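Local coordinates for carbonic anhydrase (Neosartorya fumigata, PDB 7COI) that catalyses the reversible hydration of carbon dioxide to hydrogencarbonate as a zinc-dependent enzyme of the beta class, at the interface of chains A and B and the interface of chains A and C. Coordinates in Å, arbitrary orientation; residue numbers count along the deposited sequence, not the author numbering. Chains: chain A/B/C, Carbonic anhydrase.

Contact 1: the interface of chains A and B. Residues chain A 149-150, 237, 283; chain B 198, 202.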
# COMPACT_ATOMS: atom_id res chain seq x y z
N PRO A 149 5.51 7.97 3.03
CA PRO A 149 5.35 8.85 1.88
C PRO A 149 4.34 8.37 0.83
O PRO A 149 3.59 9.18 0.37
CB PRO A 149 6.77 8.86 1.27
CG PRO A 149 7.68 8.64 2.46
CD PRO A 149 6.92 7.67 3.34
N ALA A 150 4.34 7.09 0.51
CA ALA A 150 3.48 6.55 -0.57
C ALA A 150 2.24 5.81 -0.02
O ALA A 150 1.57 5.14 -0.81
CB ALA A 150 4.31 5.64 -1.43
N GLN A 237 6.88 16.93 1.51
CA GLN A 237 7.39 16.26 0.28
C GLN A 237 6.21 15.80 -0.58
O GLN A 237 6.21 14.65 -1.04
CB GLN A 237 8.34 15.13 0.63
CG GLN A 237 9.63 15.65 1.25
CD GLN A 237 10.57 14.55 1.68
OE1 GLN A 237 10.16 13.50 2.15
NE2 GLN A 237 11.87 14.80 1.55
N PHE A 283 10.11 18.53 -5.54
CA PHE A 283 8.76 17.93 -5.38
C PHE A 283 7.64 18.66 -6.10
O PHE A 283 6.61 17.97 -6.38
CB PHE A 283 8.43 17.77 -3.90
CG PHE A 283 9.12 16.58 -3.28
CD1 PHE A 283 8.57 15.31 -3.36
CD2 PHE A 283 10.34 16.73 -2.64
CE1 PHE A 283 9.22 14.23 -2.80
CE2 PHE A 283 11.00 15.64 -2.09
CZ PHE A 283 10.45 14.39 -2.19
N ILE B 198 8.15 8.98 -5.16
CA ILE B 198 8.59 9.85 -4.04
C ILE B 198 10.01 9.48 -3.58
O ILE B 198 10.80 10.39 -3.31
CB ILE B 198 7.58 9.85 -2.88
CG1 ILE B 198 6.36 10.69 -3.24
CG2 ILE B 198 8.24 10.34 -1.60
CD1 ILE B 198 5.17 10.48 -2.28
N GLN B 202 13.04 12.07 -3.03
CA GLN B 202 13.71 12.25 -1.73
C GLN B 202 15.23 12.25 -1.95
O GLN B 202 15.93 13.09 -1.34
CB GLN B 202 13.28 11.16 -0.73
CG GLN B 202 11.82 11.29 -0.33
CD GLN B 202 11.39 10.20 0.62
OE1 GLN B 202 11.67 9.01 0.40
NE2 GLN B 202 10.72 10.62 1.67

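Contact 2: the interface of chains A and C. Residues chain A 138, 156-157, 160; chain C 120-121, 142-143.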
# COMPACT_ATOMS: atom_id res chain seq x y z
N PHE A 138 -10.92 18.00 10.42
CA PHE A 138 -10.82 16.86 9.46
C PHE A 138 -9.73 15.94 9.97
O PHE A 138 -8.64 16.45 10.32
CB PHE A 138 -10.59 17.40 8.05
CG PHE A 138 -10.83 16.39 6.97
CD1 PHE A 138 -12.12 16.07 6.58
CD2 PHE A 138 -9.78 15.82 6.27
CE1 PHE A 138 -12.36 15.18 5.55
CE2 PHE A 138 -10.01 14.94 5.23
CZ PHE A 138 -11.31 14.61 4.88
N ALA A 156 -4.53 10.14 0.53
CA ALA A 156 -5.89 10.54 0.11
C ALA A 156 -6.48 11.56 1.09
O ALA A 156 -7.11 12.55 0.64
CB ALA A 156 -6.73 9.31 -0.06
N VAL A 157 -6.26 11.38 2.40
CA VAL A 157 -6.74 12.35 3.40
C VAL A 157 -6.10 13.72 3.12
O VAL A 157 -6.82 14.75 3.15
CB VAL A 157 -6.44 11.87 4.83
CG1 VAL A 157 -6.56 13.02 5.83
CG2 VAL A 157 -7.33 10.68 5.19
N PHE A 160 -7.48 15.40 -0.02
CA PHE A 160 -8.87 15.88 0.17
C PHE A 160 -8.86 17.13 1.06
O PHE A 160 -9.48 18.15 0.67
CB PHE A 160 -9.75 14.78 0.75
CG PHE A 160 -11.22 15.09 0.62
CD1 PHE A 160 -11.86 15.89 1.54
CD2 PHE A 160 -11.95 14.51 -0.40
CE1 PHE A 160 -13.21 16.17 1.41
CE2 PHE A 160 -13.31 14.79 -0.53
CZ PHE A 160 -13.93 15.61 0.38
N SER C 120 -12.89 10.43 7.86
CA SER C 120 -12.15 11.65 8.29
C SER C 120 -13.05 12.91 8.32
O SER C 120 -12.66 13.87 8.99
CB SER C 120 -11.00 11.89 7.35
OG SER C 120 -10.14 10.81 7.34
N ASP C 121 -14.20 12.87 7.64
CA ASP C 121 -15.20 13.98 7.64
C ASP C 121 -15.23 14.65 9.01
O ASP C 121 -15.42 13.93 10.04
CB ASP C 121 -16.57 13.45 7.20
CG ASP C 121 -17.56 14.58 6.89
OD1 ASP C 121 -17.80 15.43 7.81
OD2 ASP C 121 -18.06 14.62 5.78
N ASN C 142 -10.38 7.51 7.88
CA ASN C 142 -9.77 7.63 6.54
C ASN C 142 -10.86 8.17 5.60
O ASN C 142 -12.02 8.39 6.04
CB ASN C 142 -9.12 6.33 6.10
CG ASN C 142 -10.11 5.21 5.83
OD1 ASN C 142 -11.29 5.50 5.59
ND2 ASN C 142 -9.66 3.95 5.85
N ILE C 143 -10.53 8.36 4.34
CA ILE C 143 -11.54 8.85 3.35
C ILE C 143 -12.62 7.79 3.11
O ILE C 143 -12.31 6.68 2.60
CB ILE C 143 -10.90 9.30 2.03
CG1 ILE C 143 -9.89 10.42 2.23
CG2 ILE C 143 -12.01 9.66 1.06
CD1 ILE C 143 -10.45 11.67 2.89

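Contact 1: the interface of chains A and B
B:Gln202 meets A:Gln237 through their side-chain amides, a small example of a directional bond flanked by apolar contacts. The B:Gln202 amide nitrogen NE2 donates to the carboxamide oxygen OE1 of A:Gln237 over 3.0 Å, nearly straight at the hydrogen (176°). The acceptor lies in the donor's amide plane, whereas the donor stands 32° off the plane of the acceptor's carbonyl. The two amide planes are 58° apart. The same NE2 passes 3.7 Å from ring carbon CG of A:Pro149.

One turn back on helix 193-206 of chain B, which carries both residues, B:Ile198 divides its two branches over that proline. Its CG2 methyl, set anti to the backbone N, lies 3.6 Å from A:Pro149 CB, while CD1 at the end of the other branch reaches to 3.3 Å from the A:Pro149 carbonyl O.

A:Phe283, the last residue of helix 273-283, adds an edge-on contact. Its CZ is 3.9 Å from CG of B:Gln202, which sits in the plane of the ring, and the ring stands almost perpendicular to the B:Gln202 amide. B:Gln202 reaches its partner with an extended chain.

The interface is two-fold between copies of one protein, giving each contact a twin; a biological role is inferred from the deposited tetramer. Further out, A:Gln237, in the short link between helices 216-236 and 239-248, rests its CB against one face of the A:Phe283 ring, 3.5 Å above the plane and displaced toward the rim.

Contact 2: the interface of chains A and C
The signature motif of beta-class carbonic anhydrases, Cys-Ser-Asp-Ser-Arg, starts with a zinc-binding cysteine at the end of strand 114-119 and continues into a loop, whose C:Ser120 and C:Asp121 pack here against the neighbouring subunit. C:Asp121 is the motif aspartate, which in the family pairs with the motif arginine and can itself bind zinc, making this loop part of the active site. A:Phe138 lays its ring on it. C:Ser120 CB sits over one face, toward the rim and 3.7 Å from CZ, while the backbone carbonyl O of C:Ser120 comes within 3.3 Å of CD1. CE1 lies 3.7 Å from C:Asp121 CA. With CG anti to the backbone N (chi1 -165°), A:Phe138 projects from its strand toward the partner's loop.

The second point of grip is C:Ile143. Its CD1 methyl wedges between the ring and helix 152-164 of chain A, 3.7 Å from A:Phe138 CZ. It also touches A:Phe160 CB and lies 3.8 Å from A:Val157 CA. The ring and the isoleucine chain cross at about a right angle. A turn about the CB-CG1 bond (chi2 -58°) swings CD1 back, giving the chain a hooked shape. A:Val157 turns its CG2 branch to C:Ser120 OG at 3.5 Å, a van der Waals contact.

An active site at a subunit boundary is typical of the family, and this contact may help shape it. C:Ile143 follows strand 137-142; chain A supplies its own strand 137-142 and helix 152-164.

Contact 1 and contact 2 share no residue and have C-alpha centres about 19 Å apart, yet chain A takes part in both. They are connected along the chain: the loop with A:Pro149 leads within a few residues into helix 152-164, which serves contact 2. Contact 2 adjoins the zinc site and belongs to the pairing typical of beta-class enzymes, whereas contact 1 joins helix 193-206 of chain B to loops and the end of helix 273-283 of chain A and would link such pairs in the deposited tetramer. Whether that larger assembly forms in solution cannot be read from the structure alone.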